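Local coordinates for RNA polymerase II subunit B1 CTD phosphatase RTR1 (Saccharomyces cerevisiae, PDB 5C2Y), which dephosphorylates the C-terminal domain repeats of the largest RNA polymerase II subunit, regulating the polymerase during a switch in phosphorylation pattern, at residues 71-76 with 113-118; 78-83 with 123-128. All coordinates share one frame; numbering follows the deposited sequence.

Contact 1 (71-76 with 113-118) and contact 2 (78-83 with 123-128) lie with their centres about 10 Å apart, and both reach the same zinc ion: Cys117 belongs to the first, Cys78 and Cys83 to the second. Contact 1 is partly buried and small, 105 Å² in all, and is made of polar bonds between a helix end and a loop. Contact 2 lies deeper, nearer the centre of the chain, with 202 Å² of mostly apolar and aromatic surface between a loop and helix 119-129. The segments alternate along the chain, and probable hydrogen bonds from Arg72 NH1 to Cys78 O and from Gly79 N to His115 O tie the two contacts together.

Contact 1 (71-76 with 113-118); sequences ERNLNK and LSHYCS. With ZN (zinc ion), chain C.
Asn73 and His115 both turn CG away from their own carbonyl carbon, with chi1 of -77° and -56°, and these torsions set the amide of one against the ring edge and backbone of the other. The amide bonds in both directions. His115 ND1 donates to Asn73 OD1 over 3.2 Å, and the oxygen lies almost exactly in the imidazole plane, at its edge. In the other direction Asn73 ND2 gives a hydrogen to His115 O at 2.9 Å in a nearly straight bond; the donor stands above the carbonyl plane. Amide and ring planes are 29° apart, and with both ends of the amide engaged its rotation is fixed. ND2 also bonds Arg77 O, so one amide holds both the 113-118 loop and the chain leaving the helix. There Lys76, at positive phi, is the C-prime residue of a Schellman motif, in which Arg77 N bonds Arg72 O around the inner bond from Lys76 N to Asn73 O (2.8 Å). Two residues beyond His115, Cys117 SG binds the zinc ion at 2.3 Å, alongside Cys78, Cys83 and His121. This pair of bonds between Asn73 and His115 joins the C-terminal end of helix 62-74 to the zinc-bearing loop between helices 110-113 and 119-129.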
loop_
_atom_site.group_PDB
_atom_site.type_symbol
_atom_site.label_atom_id
_atom_site.label_comp_id
_atom_site.label_asym_id
_atom_site.label_seq_id
_atom_site.Cartn_x
_atom_site.Cartn_y
_atom_site.Cartn_z
ATOM N N GLU A 71 7.009 4.839 -7.279
ATOM C CA GLU A 71 6.807 4.335 -8.623
ATOM C C GLU A 71 5.389 4.601 -9.130
ATOM O O GLU A 71 5.191 4.723 -10.336
ATOM C CB GLU A 71 7.117 2.849 -8.698
ATOM C CG GLU A 71 7.006 2.300 -10.100
ATOM C CD GLU A 71 7.668 0.966 -10.230
ATOM O OE1 GLU A 71 8.291 0.544 -9.237
ATOM O OE2 GLU A 71 7.571 0.347 -11.315
ATOM N N ARG A 72 4.400 4.684 -8.237
ATOM C CA ARG A 72 3.058 5.143 -8.639
ATOM C C ARG A 72 3.114 6.579 -9.168
ATOM O O ARG A 72 2.614 6.876 -10.256
ATOM C CB ARG A 72 2.059 5.101 -7.479
ATOM C CG ARG A 72 1.714 3.736 -6.888
ATOM C CD ARG A 72 0.375 3.809 -6.150
ATOM N NE ARG A 72 -0.643 3.100 -6.910
ATOM C CZ ARG A 72 -1.889 3.520 -7.072
ATOM N NH1 ARG A 72 -2.274 4.654 -6.523
ATOM N NH2 ARG A 72 -2.740 2.797 -7.797
ATOM N N ASN A 73 3.714 7.461 -8.371
ATOM C CA ASN A 73 3.879 8.858 -8.731
ATOM C C ASN A 73 4.552 9.049 -10.089
ATOM O O ASN A 73 4.181 9.924 -10.873
ATOM C CB ASN A 73 4.691 9.578 -7.659
ATOM C CG ASN A 73 3.876 9.898 -6.416
ATOM O OD1 ASN A 73 4.434 10.222 -5.366
ATOM N ND2 ASN A 73 2.554 9.803 -6.526
ATOM N N LEU A 74 5.554 8.220 -10.341
ATOM C CA LEU A 74 6.264 8.162 -11.615
ATOM C C LEU A 74 5.335 7.818 -12.770
ATOM O O LEU A 74 5.454 8.351 -13.873
ATOM C CB LEU A 74 7.357 7.110 -11.522
ATOM C CG LEU A 74 8.646 7.207 -12.314
ATOM C CD1 LEU A 74 9.580 8.168 -11.614
ATOM C CD2 LEU A 74 9.241 5.815 -12.387
ATOM N N ASN A 75 4.434 6.881 -12.512
ATOM C CA ASN A 75 3.382 6.557 -13.449
ATOM C C ASN A 75 2.196 7.488 -13.297
ATOM O O ASN A 75 1.073 7.125 -13.655
ATOM C CB ASN A 75 2.909 5.127 -13.250
ATOM C CG ASN A 75 3.955 4.109 -13.629
ATOM O OD1 ASN A 75 4.009 3.659 -14.774
ATOM N ND2 ASN A 75 4.768 3.711 -12.665
ATOM N N LYS A 76 2.444 8.666 -12.734
ATOM C CA LYS A 76 1.418 9.694 -12.597
ATOM C C LYS A 76 0.176 9.228 -11.838
ATOM O O LYS A 76 -0.937 9.491 -12.285
ATOM C CB LYS A 76 0.994 10.200 -13.982
ATOM C CG LYS A 76 2.121 10.767 -14.829
ATOM C CD LYS A 76 1.649 10.928 -16.268
ATOM C CE LYS A 76 2.665 11.673 -17.144
ATOM N NZ LYS A 76 2.280 11.704 -18.598
ATOM N N LEU A 113 0.569 17.258 -1.782
ATOM C CA LEU A 113 -0.193 17.321 -3.019
ATOM C C LEU A 113 0.668 16.946 -4.229
ATOM O O LEU A 113 0.138 16.625 -5.303
ATOM C CB LEU A 113 -0.815 18.704 -3.186
ATOM C CG LEU A 113 -2.020 18.956 -2.270
ATOM C CD1 LEU A 113 -2.751 20.243 -2.633
ATOM C CD2 LEU A 113 -2.980 17.789 -2.322
ATOM N N SER A 114 1.989 16.938 -4.048
ATOM C CA SER A 114 2.888 16.432 -5.094
ATOM C C SER A 114 3.022 14.890 -5.093
ATOM O O SER A 114 3.536 14.324 -6.047
ATOM C CB SER A 114 4.279 17.085 -4.979
ATOM O OG SER A 114 4.844 16.931 -3.688
ATOM N N HIS A 115 2.540 14.223 -4.044
ATOM C CA HIS A 115 2.560 12.756 -3.981
ATOM C C HIS A 115 1.167 12.098 -3.996
ATOM O O HIS A 115 1.033 10.897 -4.295
ATOM C CB HIS A 115 3.324 12.306 -2.728
ATOM C CG HIS A 115 4.716 12.852 -2.665
ATOM N ND1 HIS A 115 5.708 12.456 -3.534
ATOM C CD2 HIS A 115 5.262 13.805 -1.874
ATOM C CE1 HIS A 115 6.817 13.124 -3.264
ATOM N NE2 HIS A 115 6.575 13.946 -2.262
ATOM N N TYR A 116 0.135 12.872 -3.662
ATOM C CA TYR A 116 -1.215 12.329 -3.533
ATOM C C TYR A 116 -2.253 13.268 -4.121
ATOM O O TYR A 116 -1.977 14.431 -4.388
ATOM C CB TYR A 116 -1.540 12.041 -2.066
ATOM C CG TYR A 116 -0.548 11.129 -1.381
ATOM C CD1 TYR A 116 -0.621 9.758 -1.515
ATOM C CD2 TYR A 116 0.470 11.649 -0.611
ATOM C CE1 TYR A 116 0.291 8.942 -0.891
ATOM C CE2 TYR A 116 1.373 10.844 0.013
ATOM C CZ TYR A 116 1.281 9.496 -0.122
ATOM O OH TYR A 116 2.202 8.708 0.523
ATOM N N CYS A 117 -3.452 12.754 -4.335
ATOM C CA CYS A 117 -4.528 13.543 -4.922
ATOM C C CYS A 117 -5.081 14.525 -3.906
ATOM O O CYS A 117 -5.757 15.484 -4.270
ATOM C CB CYS A 117 -5.652 12.640 -5.426
ATOM S SG CYS A 117 -6.605 11.844 -4.105
ATOM N N SER A 118 -4.790 14.276 -2.633
ATOM C CA SER A 118 -5.366 15.053 -1.541
ATOM C C SER A 118 -4.653 14.779 -0.224
ATOM O O SER A 118 -3.907 13.800 -0.095
ATOM C CB SER A 118 -6.834 14.723 -1.392
ATOM O OG SER A 118 -6.948 13.318 -1.345
HETATM ZN ZN ZN C . -5.884 9.672 -4.262
#

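Contact 2 (78-83 with 123-128); sequences CGYPLC and RCSQFY. With ZN (zinc ion), chain C.
Tyr80 lays its ring against Cys124 and Ser125 of helix 119-129, and apolar and CH-pi contacts carry most of this interface. Cys124 CB sits over one face of the ring, 3.6 Å from its centroid and 21° off the normal, displaced toward the hydroxyl end, where it comes within 3.4 Å of Tyr80 CZ. On the CD1 side, Ser125 CA approaches obliquely, 3.5 Å from Tyr80 CD1. A chi1 of -166° swings the Tyr80 ring opposite its own amide nitrogen and out from the loop toward the helix. The sulfur-aromatic component is more distant: Cys124 SG is 4.8 Å from the ring centroid, at an oblique 34° from the normal. Polar ends are satisfied elsewhere, Tyr80 OH by Glu164 OE1 of helix 163-170 and Ser125 OG by the hydroxyls of Tyr65 and Tyr116. An alanine in place of Tyr80 is likely to leave the CB of Cys124 without its aromatic cover and Glu164 without this hydroxyl partner. Metal coordination supplies the remaining chemistry. Cys78 SG binds the zinc ion at 2.4 Å and Cys83 SG at 2.2 Å, and a type I turn from Tyr80 to Cys83, with Cys83 N bonded to Tyr80 O at 3.1 Å, brings the chain round between the two ligands. Cys117 and His121 complete the site of three cysteines and one histidine, consistent with the RTR1-type zinc finger predicted for this region.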
loop_
_atom_site.group_PDB
_atom_site.type_symbol
_atom_site.label_atom_id
_atom_site.label_comp_id
_atom_site.label_asym_id
_atom_site.label_seq_id
_atom_site.Cartn_x
_atom_site.Cartn_y
_atom_site.Cartn_z
ATOM N N CYS A 78 -1.768 8.765 -7.797
ATOM C CA CYS A 78 -1.809 9.011 -6.351
ATOM C C CYS A 78 -1.029 7.930 -5.601
ATOM O O CYS A 78 -1.063 6.758 -5.960
ATOM C CB CYS A 78 -3.261 9.053 -5.876
ATOM S SG CYS A 78 -3.525 9.517 -4.157
ATOM N N GLY A 79 -0.298 8.313 -4.569
ATOM C CA GLY A 79 0.555 7.351 -3.892
ATOM C C GLY A 79 -0.191 6.195 -3.261
ATOM O O GLY A 79 0.332 5.074 -3.195
ATOM N N TYR A 80 -1.416 6.459 -2.799
ATOM C CA TYR A 80 -2.211 5.470 -2.070
ATOM C C TYR A 80 -2.728 4.411 -3.037
ATOM O O TYR A 80 -3.351 4.754 -4.038
ATOM C CB TYR A 80 -3.367 6.174 -1.355
ATOM C CG TYR A 80 -4.111 5.380 -0.286
ATOM C CD1 TYR A 80 -3.430 4.670 0.690
ATOM C CD2 TYR A 80 -5.494 5.400 -0.226
ATOM C CE1 TYR A 80 -4.106 3.989 1.681
ATOM C CE2 TYR A 80 -6.179 4.719 0.751
ATOM C CZ TYR A 80 -5.483 4.017 1.701
ATOM O OH TYR A 80 -6.179 3.345 2.676
ATOM N N PRO A 81 -2.487 3.121 -2.747
ATOM C CA PRO A 81 -2.810 2.124 -3.783
ATOM C C PRO A 81 -4.301 1.938 -4.113
ATOM O O PRO A 81 -4.588 1.271 -5.107
ATOM C CB PRO A 81 -2.222 0.821 -3.214
ATOM C CG PRO A 81 -1.123 1.262 -2.321
ATOM C CD PRO A 81 -1.631 2.555 -1.695
ATOM N N LEU A 82 -5.222 2.514 -3.340
ATOM C CA LEU A 82 -6.647 2.355 -3.648
ATOM C C LEU A 82 -7.119 3.431 -4.611
ATOM O O LEU A 82 -8.220 3.341 -5.138
ATOM C CB LEU A 82 -7.501 2.389 -2.373
ATOM C CG LEU A 82 -7.470 1.218 -1.373
ATOM C CD1 LEU A 82 -8.102 1.581 -0.050
ATOM C CD2 LEU A 82 -8.155 0.000 -1.920
ATOM N N CYS A 83 -6.286 4.440 -4.851
ATOM C CA CYS A 83 -6.693 5.611 -5.630
ATOM C C CYS A 83 -6.193 5.582 -7.054
ATOM O O CYS A 83 -5.009 5.366 -7.285
ATOM C CB CYS A 83 -6.189 6.892 -4.976
ATOM S SG CYS A 83 -6.672 8.380 -5.877
ATOM N N ARG A 123 -2.810 11.001 4.224
ATOM C CA ARG A 123 -3.033 10.444 5.559
ATOM C C ARG A 123 -3.296 8.953 5.555
ATOM O O ARG A 123 -2.721 8.216 6.350
ATOM C CB ARG A 123 -4.211 11.118 6.214
ATOM C CG ARG A 123 -4.111 12.608 6.293
ATOM C CD ARG A 123 -5.404 13.122 6.870
ATOM N NE ARG A 123 -5.169 14.237 7.767
ATOM C CZ ARG A 123 -5.914 14.525 8.829
ATOM N NH1 ARG A 123 -6.968 13.777 9.132
ATOM N NH2 ARG A 123 -5.597 15.584 9.581
ATOM N N CYS A 124 -4.207 8.518 4.694
ATOM C CA CYS A 124 -4.468 7.102 4.533
ATOM C C CYS A 124 -3.183 6.334 4.200
ATOM O O CYS A 124 -2.910 5.273 4.770
ATOM C CB CYS A 124 -5.527 6.878 3.448
ATOM S SG CYS A 124 -7.185 7.354 3.956
ATOM N N SER A 125 -2.385 6.876 3.292
ATOM C CA SER A 125 -1.168 6.206 2.864
ATOM C C SER A 125 -0.157 6.116 3.989
ATOM O O SER A 125 0.564 5.124 4.103
ATOM C CB SER A 125 -0.548 6.934 1.677
ATOM O OG SER A 125 0.598 6.254 1.203
ATOM N N GLN A 126 -0.095 7.145 4.820
ATOM C CA GLN A 126 0.927 7.200 5.853
ATOM C C GLN A 126 0.507 6.415 7.096
ATOM O O GLN A 126 1.330 5.759 7.739
ATOM C CB GLN A 126 1.239 8.664 6.190
ATOM C CG GLN A 126 2.083 8.874 7.422
ATOM C CD GLN A 126 2.817 10.198 7.403
ATOM O OE1 GLN A 126 2.415 11.160 8.061
ATOM N NE2 GLN A 126 3.909 10.253 6.648
ATOM N N PHE A 127 -0.780 6.493 7.426
ATOM C CA PHE A 127 -1.413 5.694 8.470
ATOM C C PHE A 127 -1.178 4.208 8.221
ATOM O O PHE A 127 -0.852 3.439 9.132
ATOM C CB PHE A 127 -2.901 6.014 8.490
ATOM C CG PHE A 127 -3.653 5.429 9.648
ATOM C CD1 PHE A 127 -4.222 4.158 9.561
ATOM C CD2 PHE A 127 -3.835 6.165 10.814
ATOM C CE1 PHE A 127 -4.937 3.627 10.630
ATOM C CE2 PHE A 127 -4.555 5.645 11.880
ATOM C CZ PHE A 127 -5.110 4.378 11.789
ATOM N N TYR A 128 -1.341 3.806 6.966
ATOM C CA TYR A 128 -1.059 2.439 6.529
ATOM C C TYR A 128 0.407 2.089 6.703
ATOM O O TYR A 128 0.745 1.098 7.337
ATOM C CB TYR A 128 -1.454 2.278 5.064
ATOM C CG TYR A 128 -1.246 0.912 4.458
ATOM C CD1 TYR A 128 -2.205 -0.084 4.608
ATOM C CD2 TYR A 128 -0.115 0.630 3.696
ATOM C CE1 TYR A 128 -2.027 -1.337 4.040
ATOM C CE2 TYR A 128 0.071 -0.619 3.121
ATOM C CZ TYR A 128 -0.887 -1.596 3.294
ATOM O OH TYR A 128 -0.715 -2.835 2.719
HETATM ZN ZN ZN C . -5.884 9.672 -4.262
#